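Local coordinates for 457aa long hypothetical protein (Pyrococcus horikoshii, PDB 2CSU), which is of unknown function but combines a Rossmann-type CoA-binding domain with two flavodoxin-like domains related to those of succinyl-CoA ligases, at residues 131-136 / 142-147; 164-169 / 174-179; 26-31 / 37-42. All coordinates share one frame; numbering follows the deposited sequence.

Contact 1. Residues 131-136 / 142-147; sequences GIMNTH and TFITVA
Gly131 and Thr142 lie side by side near one end of the hairpin formed by strands 131-134 and 139-142, and the chain after Thr142 then curls back over the side of the first segment that bears Met133 and Thr135. Having no side chain, Gly131 lets the methyl of Thr142 settle on its backbone, with Thr142 CG2 3.8 Å from Gly131 C. The same methyl lies 3.3 Å from Ile132 O, while the Ile132 side chain itself turns off toward Phe5 and Ile180. Met133, present as selenomethionine, makes most of the contact. Its chain runs extended beyond CG (chi2 -172°, chi3 -177°), long enough to pass Thr142 at about a right angle and slip under the returning loop. CG meets Thr142 CG2; further out, SE lies 3.7 Å from Ala147 N and 4.1 Å from Val146 CG2. The terminal CE closes the row, 3.9 Å from Ile144 CD1. Beyond it in sequence, Thr135 sends its two branches to different neighbours: CG2 goes to the loop, 3.5 Å from Ala147 O and 4.0 Å from Val146 CG2, whereas OG1 hydrogen-bonds to Phe176 O in strand 175-181. Thr142 is divided in a similar way, for its OG1 is engaged by Asn140. No hydrogen bond joins the two segments. The loop is therefore held to this segment by methyl groups and the long apolar chain of Met133, while the threonine hydroxyls take their main polar partners from outside the interface.

Contact 2. Residues 164-169 / 174-179; sequences GIVYKT and IGFSKF
Thr169 and Ile174 face each other with matching first torsions: Thr169 OG1 (chi1 48°) and Ile174 CG1 (chi1 46°) each sit between the backbone N and carbonyl carbon of their own residue. In Thr169 this turns OG1 back along the helix and sends CG2 out beside its own backbone N, against the isoleucine. The two side chains cross at about a right angle, and the fit is tight, with Thr169 CG2 only 3.3 Å from Ile174 CG1. Alongside, Ile174 N gives a nearly straight hydrogen bond to Thr169 O (2.8 Å, 170° at the hydrogen). A water spans the same gap, donating to Thr169 OG1 at 3.0 Å and to Ile174 O at 2.6 Å. Thr169 OG1 also lies close to the carbonyls of the preceding helical turn, 2.8 Å from Val166 O, so the hydroxyl is held between its own helix and the water. Farther up the helix the contact becomes apolar. Phe176 presents its ring edge to Ile165, CZ lying 3.8 Å from Ile165 CG2. Val166 CG2 reaches both aromatic residues of the second segment, at 4.2 Å from Phe179 CE1 and 4.4 Å from Phe176 CE2. Phe154 of strand 152-156 and Leu280 of helix 276-283 also pack on Phe176, burying the ring between sheet and helices. This is the second half of a beta-alpha-beta crossover: helix 159-171 packs on strand 175-181, which pairs in parallel with strand 152-156, as in the flavodoxin-like domain of succinyl-CoA ligase relatives.

Contact 3. Residues 26-31 / 37-42; sequences EVFKNL and GKVYPV
The backbone hydrogen bonds from Asn30 N to Glu26 O, 2.8 Å, and from Leu31 N to Val27 O, 3.0 Å, set the helical turn on which Phe28 and Leu31 face Val39 and Pro41. Phe28 does most of the reaching. With CG anti to its backbone N (chi1 -169°), the ring extends from the helix toward the strand and slides past Val39 in the opposite direction. Pro41 lies over one face of this ring in a CH-pi contact, its CB 3.8 Å from the Phe28 centroid and 23° off the ring normal, displaced toward the CE1-CZ rim. Helix 23-31 is the connection of a beta-alpha-beta unit in the Rossmann-type CoA-binding domain, linking strand 10-14 to the neighbouring parallel strand 38-42, one of the two outermost strands of the sheet within this chain. Axes of the short helix and strand segments run nearly antiparallel, at 159°, and approach to 9.5 Å. Val39 touches both helix residues: CG1 meets Phe28 CE1 at 3.6 Å and Leu31 CB at 3.8 Å, while the other methyl, CG2, lies 3.6 Å from Leu31 O. Leu31 meets Val39 at about a right angle and continues onto Ile11 and Val13 of the adjacent strand. Beyond the ring, Val52 packs against both Phe28 and Pro41.

From the N terminus, contact 3 comes first, closing the short loop 32-36 between helix 23-31 and strand 38-42, at one edge of the CoA-binding sheet within this chain. Contact 1 follows, spanning the hairpin turn and second strand between 131-136 and 142-147, and contact 2 closes the turn between helix 159-171 and strand 175-181. The three lie in series; none nests in or crosses another. Contact 1 is the bridge in space: Asn30 ND2 of contact 3 bonds to Thr142 O at 2.7 Å, and Met133 N bonds to Phe179 O of contact 2 at 2.8 Å within one mixed sheet. Contacts 2 and 3 do not touch, their centres being about 21 Å apart.

Contact 1. Residues 131-136 / 142-147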
loop_
_atom_site.group_PDB
_atom_site.type_symbol
_atom_site.label_atom_id
_atom_site.label_comp_id
_atom_site.label_asym_id
_atom_site.label_seq_id
_atom_site.Cartn_x
_atom_site.Cartn_y
_atom_site.Cartn_z
ATOM N N GLY A 131 -3.979 -15.796 19.374
ATOM C CA GLY A 131 -5.312 -15.695 19.958
ATOM C C GLY A 131 -6.389 -15.504 18.889
ATOM O O GLY A 131 -6.175 -15.728 17.705
ATOM N N ILE A 132 -7.559 -15.072 19.365
ATOM C CA ILE A 132 -8.745 -14.835 18.537
ATOM C C ILE A 132 -9.439 -13.494 18.867
ATOM O O ILE A 132 -9.281 -12.937 19.947
ATOM C CB ILE A 132 -9.738 -15.983 18.759
ATOM C CG1 ILE A 132 -10.167 -16.040 20.228
ATOM C CG2 ILE A 132 -9.079 -17.331 18.406
ATOM C CD1 ILE A 132 -11.250 -17.093 20.481
HETATM N N MSE A 133 -10.195 -12.966 17.876
HETATM C CA MSE A 133 -10.997 -11.756 18.082
HETATM C C MSE A 133 -12.425 -11.886 17.540
HETATM O O MSE A 133 -12.699 -12.547 16.548
HETATM C CB MSE A 133 -10.351 -10.573 17.359
HETATM C CG MSE A 133 -8.827 -10.558 17.365
HETATM SE SE MSE A 133 -8.211 -9.007 16.697
HETATM C CE MSE A 133 -6.453 -9.367 16.766
ATOM N N ASN A 134 -13.353 -11.227 18.260
ATOM C CA ASN A 134 -14.674 -10.954 17.702
ATOM C C ASN A 134 -15.002 -9.469 17.830
ATOM O O ASN A 134 -15.567 -9.010 18.816
ATOM C CB ASN A 134 -15.708 -11.788 18.454
ATOM C CG ASN A 134 -17.042 -11.677 17.753
ATOM O OD1 ASN A 134 -17.212 -10.920 16.806
ATOM N ND2 ASN A 134 -18.013 -12.471 18.243
ATOM N N THR A 135 -14.581 -8.707 16.806
ATOM C CA THR A 135 -14.725 -7.259 16.864
ATOM C C THR A 135 -16.183 -6.843 17.054
ATOM O O THR A 135 -16.484 -5.797 17.607
ATOM C CB THR A 135 -14.161 -6.659 15.575
ATOM O OG1 THR A 135 -14.802 -7.248 14.448
ATOM C CG2 THR A 135 -12.658 -6.927 15.477
ATOM N N HIS A 136 -17.101 -7.690 16.551
ATOM C CA HIS A 136 -18.517 -7.341 16.632
ATOM C C HIS A 136 -18.990 -7.130 18.076
ATOM O O HIS A 136 -19.917 -6.378 18.360
ATOM C CB HIS A 136 -19.320 -8.461 15.973
ATOM C CG HIS A 136 -20.753 -8.026 15.828
ATOM N ND1 HIS A 136 -21.798 -8.890 15.841
ATOM C CD2 HIS A 136 -21.253 -6.731 15.645
ATOM C CE1 HIS A 136 -22.900 -8.134 15.670
ATOM N NE2 HIS A 136 -22.603 -6.836 15.549
ATOM N N THR A 142 -6.356 -11.686 22.744
ATOM C CA THR A 142 -5.032 -11.684 22.138
ATOM C C THR A 142 -4.103 -10.773 22.933
ATOM O O THR A 142 -4.547 -10.073 23.855
ATOM C CB THR A 142 -5.102 -11.130 20.690
ATOM O OG1 THR A 142 -5.455 -9.739 20.710
ATOM C CG2 THR A 142 -6.124 -11.862 19.900
ATOM N N PHE A 143 -2.813 -10.777 22.583
ATOM C CA PHE A 143 -1.870 -9.894 23.246
ATOM C C PHE A 143 -1.442 -8.775 22.296
ATOM O O PHE A 143 -0.380 -8.179 22.448
ATOM C CB PHE A 143 -0.664 -10.666 23.802
ATOM C CG PHE A 143 0.077 -11.486 22.782
ATOM C CD1 PHE A 143 1.024 -10.898 21.948
ATOM C CD2 PHE A 143 -0.164 -12.845 22.667
ATOM C CE1 PHE A 143 1.721 -11.661 21.014
ATOM C CE2 PHE A 143 0.524 -13.622 21.739
ATOM C CZ PHE A 143 1.469 -13.033 20.910
ATOM N N ILE A 144 -2.290 -8.481 21.319
ATOM C CA ILE A 144 -2.024 -7.400 20.368
ATOM C C ILE A 144 -3.266 -6.514 20.251
ATOM O O ILE A 144 -4.348 -6.899 20.676
ATOM C CB ILE A 144 -1.634 -7.937 18.951
ATOM C CG1 ILE A 144 -2.816 -8.658 18.308
ATOM C CG2 ILE A 144 -0.416 -8.866 19.057
ATOM C CD1 ILE A 144 -2.557 -9.025 16.846
ATOM N N THR A 145 -3.118 -5.321 19.692
ATOM C CA THR A 145 -4.263 -4.421 19.569
ATOM C C THR A 145 -5.370 -5.023 18.685
ATOM O O THR A 145 -5.091 -5.755 17.734
ATOM C CB THR A 145 -3.815 -3.037 19.007
ATOM O OG1 THR A 145 -4.893 -2.106 19.125
ATOM C CG2 THR A 145 -3.430 -3.147 17.552
ATOM N N VAL A 146 -6.625 -4.717 19.007
ATOM C CA VAL A 146 -7.767 -5.240 18.261
ATOM C C VAL A 146 -7.892 -4.613 16.864
ATOM O O VAL A 146 -7.623 -3.431 16.664
ATOM C CB VAL A 146 -9.102 -5.014 19.056
ATOM C CG1 VAL A 146 -9.532 -3.554 18.964
ATOM C CG2 VAL A 146 -10.195 -5.932 18.534
ATOM N N ALA A 147 -8.286 -5.412 15.889
ATOM C CA ALA A 147 -8.436 -4.893 14.543
ATOM C C ALA A 147 -9.708 -4.048 14.510
ATOM O O ALA A 147 -10.536 -4.123 15.429
ATOM C CB ALA A 147 -8.545 -6.057 13.541
#

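Contact 2. Residues 164-169 / 174-179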
loop_
_atom_site.group_PDB
_atom_site.type_symbol
_atom_site.label_atom_id
_atom_site.label_comp_id
_atom_site.label_asym_id
_atom_site.label_seq_id
_atom_site.Cartn_x
_atom_site.Cartn_y
_atom_site.Cartn_z
ATOM N N GLY A 164 0.939 -8.168 12.036
ATOM C CA GLY A 164 1.343 -7.173 11.065
ATOM C C GLY A 164 0.220 -6.744 10.139
ATOM O O GLY A 164 0.156 -5.590 9.722
ATOM N N ILE A 165 -0.655 -7.679 9.806
ATOM C CA ILE A 165 -1.772 -7.388 8.931
ATOM C C ILE A 165 -2.803 -6.572 9.718
ATOM O O ILE A 165 -3.364 -5.618 9.203
ATOM C CB ILE A 165 -2.358 -8.718 8.341
ATOM C CG1 ILE A 165 -1.408 -9.227 7.251
ATOM C CG2 ILE A 165 -3.746 -8.502 7.749
ATOM C CD1 ILE A 165 -1.759 -10.589 6.669
ATOM N N VAL A 166 -3.024 -6.927 10.980
ATOM C CA VAL A 166 -3.956 -6.173 11.807
ATOM C C VAL A 166 -3.507 -4.711 11.846
ATOM O O VAL A 166 -4.313 -3.803 11.634
ATOM C CB VAL A 166 -4.019 -6.758 13.234
ATOM C CG1 VAL A 166 -4.762 -5.819 14.171
ATOM C CG2 VAL A 166 -4.723 -8.105 13.203
ATOM N N TYR A 167 -2.221 -4.473 12.084
ATOM C CA TYR A 167 -1.719 -3.099 12.122
ATOM C C TYR A 167 -1.885 -2.455 10.768
ATOM O O TYR A 167 -2.177 -1.264 10.668
ATOM C CB TYR A 167 -0.234 -3.039 12.507
ATOM C CG TYR A 167 0.102 -3.799 13.767
ATOM C CD1 TYR A 167 -0.869 -4.029 14.742
ATOM C CD2 TYR A 167 1.390 -4.300 13.983
ATOM C CE1 TYR A 167 -0.578 -4.741 15.895
ATOM C CE2 TYR A 167 1.691 -5.014 15.144
ATOM C CZ TYR A 167 0.699 -5.229 16.088
ATOM O OH TYR A 167 0.971 -5.942 17.225
ATOM N N LYS A 168 -1.684 -3.245 9.718
ATOM C CA LYS A 168 -1.814 -2.739 8.367
ATOM C C LYS A 168 -3.219 -2.229 8.112
ATOM O O LYS A 168 -3.411 -1.071 7.757
ATOM C CB LYS A 168 -1.486 -3.835 7.353
ATOM C CG LYS A 168 -1.538 -3.360 5.893
ATOM C CD LYS A 168 -1.131 -4.474 4.932
ATOM C CE LYS A 168 -0.675 -3.926 3.587
ATOM N NZ LYS A 168 -1.725 -3.270 2.773
ATOM N N THR A 169 -4.200 -3.109 8.291
ATOM C CA THR A 169 -5.607 -2.780 8.072
ATOM C C THR A 169 -6.118 -1.618 8.920
ATOM O O THR A 169 -6.942 -0.829 8.464
ATOM C CB THR A 169 -6.489 -4.000 8.349
ATOM O OG1 THR A 169 -6.105 -4.583 9.601
ATOM C CG2 THR A 169 -6.333 -5.033 7.232
ATOM N N ILE A 174 -9.511 -0.750 7.337
ATOM C CA ILE A 174 -10.304 -1.901 6.961
ATOM C C ILE A 174 -10.260 -2.794 8.184
ATOM O O ILE A 174 -9.258 -2.839 8.883
ATOM C CB ILE A 174 -9.786 -2.617 5.669
ATOM C CG1 ILE A 174 -8.270 -2.809 5.693
ATOM C CG2 ILE A 174 -10.159 -1.777 4.456
ATOM C CD1 ILE A 174 -7.657 -3.078 4.297
ATOM N N GLY A 175 -11.368 -3.459 8.479
ATOM C CA GLY A 175 -11.404 -4.303 9.652
ATOM C C GLY A 175 -11.832 -5.732 9.386
ATOM O O GLY A 175 -12.109 -6.132 8.257
ATOM N N PHE A 176 -11.885 -6.504 10.456
ATOM C CA PHE A 176 -12.270 -7.897 10.369
ATOM C C PHE A 176 -13.423 -8.133 11.313
ATOM O O PHE A 176 -13.552 -7.447 12.329
ATOM C CB PHE A 176 -11.107 -8.791 10.806
ATOM C CG PHE A 176 -9.872 -8.644 9.968
ATOM C CD1 PHE A 176 -9.871 -9.020 8.629
ATOM C CD2 PHE A 176 -8.687 -8.178 10.536
ATOM C CE1 PHE A 176 -8.697 -8.939 7.868
ATOM C CE2 PHE A 176 -7.519 -8.095 9.792
ATOM C CZ PHE A 176 -7.522 -8.476 8.455
ATOM N N SER A 177 -14.260 -9.101 10.976
ATOM C CA SER A 177 -15.364 -9.471 11.843
ATOM C C SER A 177 -14.713 -10.338 12.917
ATOM O O SER A 177 -14.841 -10.081 14.120
ATOM C CB SER A 177 -16.394 -10.281 11.054
ATOM O OG SER A 177 -15.755 -11.162 10.139
ATOM N N LYS A 178 -13.980 -11.358 12.476
ATOM C CA LYS A 178 -13.303 -12.250 13.414
ATOM C C LYS A 178 -11.866 -12.491 12.985
ATOM O O LYS A 178 -11.535 -12.387 11.806
ATOM C CB LYS A 178 -14.032 -13.586 13.515
ATOM C CG LYS A 178 -15.503 -13.480 13.805
ATOM C CD LYS A 178 -16.124 -14.855 13.960
ATOM C CE LYS A 178 -17.476 -14.788 14.653
ATOM N NZ LYS A 178 -18.569 -14.254 13.790
ATOM N N PHE A 179 -11.019 -12.792 13.961
ATOM C CA PHE A 179 -9.606 -13.069 13.742
ATOM C C PHE A 179 -9.167 -14.313 14.508
ATOM O O PHE A 179 -9.414 -14.472 15.698
ATOM C CB PHE A 179 -8.797 -11.854 14.205
ATOM C CG PHE A 179 -7.330 -12.182 14.192
ATOM C CD1 PHE A 179 -6.596 -12.011 13.024
ATOM C CD2 PHE A 179 -6.711 -12.633 15.347
ATOM C CE1 PHE A 179 -5.237 -12.292 13.016
ATOM C CE2 PHE A 179 -5.347 -12.910 15.331
ATOM C CZ PHE A 179 -4.605 -12.740 14.169
HETATM O O HOH W 1 -8.451 -3.605 11.195
#

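Contact 3. Residues 26-31 / 37-42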
loop_
_atom_site.group_PDB
_atom_site.type_symbol
_atom_site.label_atom_id
_atom_site.label_comp_id
_atom_site.label_asym_id
_atom_site.label_seq_id
_atom_site.Cartn_x
_atom_site.Cartn_y
_atom_site.Cartn_z
ATOM N N GLU A 26 -1.114 -8.363 28.637
ATOM C CA GLU A 26 -1.801 -7.793 27.482
ATOM C C GLU A 26 -3.139 -8.467 27.199
ATOM O O GLU A 26 -4.092 -7.826 26.753
ATOM C CB GLU A 26 -0.925 -7.910 26.228
ATOM C CG GLU A 26 0.378 -7.128 26.234
ATOM C CD GLU A 26 0.182 -5.632 26.427
ATOM O OE1 GLU A 26 -0.832 -5.085 25.928
ATOM O OE2 GLU A 26 1.060 -5.003 27.063
ATOM N N VAL A 27 -3.209 -9.770 27.433
ATOM C CA VAL A 27 -4.435 -10.492 27.174
ATOM C C VAL A 27 -5.548 -10.016 28.112
ATOM O O VAL A 27 -6.671 -9.738 27.670
ATOM C CB VAL A 27 -4.234 -12.014 27.355
ATOM C CG1 VAL A 27 -5.553 -12.725 27.214
ATOM C CG2 VAL A 27 -3.219 -12.540 26.340
ATOM N N PHE A 28 -5.245 -9.932 29.406
ATOM C CA PHE A 28 -6.300 -9.478 30.298
ATOM C C PHE A 28 -6.648 -8.013 30.033
ATOM O O PHE A 28 -7.793 -7.584 30.105
ATOM C CB PHE A 28 -5.807 -9.651 31.736
ATOM C CG PHE A 28 -6.945 -9.450 32.694
ATOM C CD1 PHE A 28 -8.014 -10.338 32.685
ATOM C CD2 PHE A 28 -6.918 -8.394 33.588
ATOM C CE1 PHE A 28 -9.058 -10.166 33.583
ATOM C CE2 PHE A 28 -7.969 -8.230 34.487
ATOM C CZ PHE A 28 -9.040 -9.114 34.489
ATOM N N LYS A 29 -5.592 -7.227 29.751
ATOM C CA LYS A 29 -5.802 -5.822 29.430
ATOM C C LYS A 29 -6.781 -5.665 28.267
ATOM O O LYS A 29 -7.708 -4.865 28.291
ATOM C CB LYS A 29 -4.452 -5.215 29.052
ATOM C CG LYS A 29 -4.601 -4.020 28.109
ATOM C CD LYS A 29 -3.616 -2.897 28.434
ATOM C CE LYS A 29 -2.461 -2.819 27.428
ATOM N NZ LYS A 29 -1.184 -2.883 28.137
ATOM N N ASN A 30 -6.519 -6.441 27.203
ATOM C CA ASN A 30 -7.393 -6.374 26.039
ATOM C C ASN A 30 -8.805 -6.856 26.372
ATOM O O ASN A 30 -9.792 -6.376 25.831
ATOM C CB ASN A 30 -6.788 -7.244 24.938
ATOM C CG ASN A 30 -5.571 -6.559 24.373
ATOM O OD1 ASN A 30 -5.554 -5.355 24.138
ATOM N ND2 ASN A 30 -4.526 -7.368 24.137
ATOM N N LEU A 31 -8.951 -7.857 27.235
ATOM C CA LEU A 31 -10.277 -8.377 27.533
ATOM C C LEU A 31 -11.087 -7.493 28.475
ATOM O O LEU A 31 -12.250 -7.792 28.763
ATOM C CB LEU A 31 -10.176 -9.801 28.102
ATOM C CG LEU A 31 -9.718 -10.819 27.045
ATOM C CD1 LEU A 31 -9.594 -12.209 27.649
ATOM C CD2 LEU A 31 -10.721 -10.819 25.896
ATOM N N GLY A 37 -19.779 -10.343 28.296
ATOM C CA GLY A 37 -19.564 -11.515 29.138
ATOM C C GLY A 37 -18.501 -11.204 30.193
ATOM O O GLY A 37 -17.727 -10.265 30.077
ATOM N N LYS A 38 -18.502 -12.009 31.275
ATOM C CA LYS A 38 -17.579 -11.739 32.371
ATOM C C LYS A 38 -16.191 -12.332 32.120
ATOM O O LYS A 38 -16.041 -13.418 31.584
ATOM C CB LYS A 38 -18.177 -12.334 33.645
ATOM C CG LYS A 38 -19.429 -11.583 34.106
ATOM C CD LYS A 38 -20.446 -12.507 34.783
ATOM C CE LYS A 38 -21.891 -12.028 34.600
ATOM N NZ LYS A 38 -22.278 -11.180 35.726
ATOM N N VAL A 39 -15.166 -11.578 32.514
ATOM C CA VAL A 39 -13.777 -11.989 32.354
ATOM C C VAL A 39 -13.138 -12.049 33.733
ATOM O O VAL A 39 -13.165 -11.064 34.470
ATOM C CB VAL A 39 -13.004 -10.972 31.492
ATOM C CG1 VAL A 39 -11.564 -11.438 31.273
ATOM C CG2 VAL A 39 -13.722 -10.786 30.163
ATOM N N TYR A 40 -12.573 -13.205 34.076
ATOM C CA TYR A 40 -11.936 -13.408 35.380
ATOM C C TYR A 40 -10.434 -13.643 35.259
ATOM O O TYR A 40 -9.997 -14.474 34.475
ATOM C CB TYR A 40 -12.546 -14.625 36.085
ATOM C CG TYR A 40 -14.046 -14.602 36.205
ATOM C CD1 TYR A 40 -14.670 -14.091 37.346
ATOM C CD2 TYR A 40 -14.850 -15.076 35.167
ATOM C CE1 TYR A 40 -16.059 -14.058 37.448
ATOM C CE2 TYR A 40 -16.237 -15.046 35.257
ATOM C CZ TYR A 40 -16.835 -14.536 36.398
ATOM O OH TYR A 40 -18.212 -14.495 36.479
ATOM N N PRO A 41 -9.625 -12.916 36.038
ATOM C CA PRO A 41 -8.173 -13.109 35.969
ATOM C C PRO A 41 -7.744 -14.237 36.904
ATOM O O PRO A 41 -8.043 -14.206 38.104
ATOM C CB PRO A 41 -7.630 -11.764 36.424
ATOM C CG PRO A 41 -8.638 -11.363 37.496
ATOM C CD PRO A 41 -9.971 -11.736 36.864
ATOM N N VAL A 42 -7.047 -15.228 36.363
ATOM C CA VAL A 42 -6.580 -16.354 37.166
ATOM C C VAL A 42 -5.076 -16.336 37.268
ATOM O O VAL A 42 -4.378 -16.542 36.280
ATOM C CB VAL A 42 -6.997 -17.714 36.568
ATOM C CG1 VAL A 42 -6.288 -18.844 37.307
ATOM C CG2 VAL A 42 -8.508 -17.890 36.663
#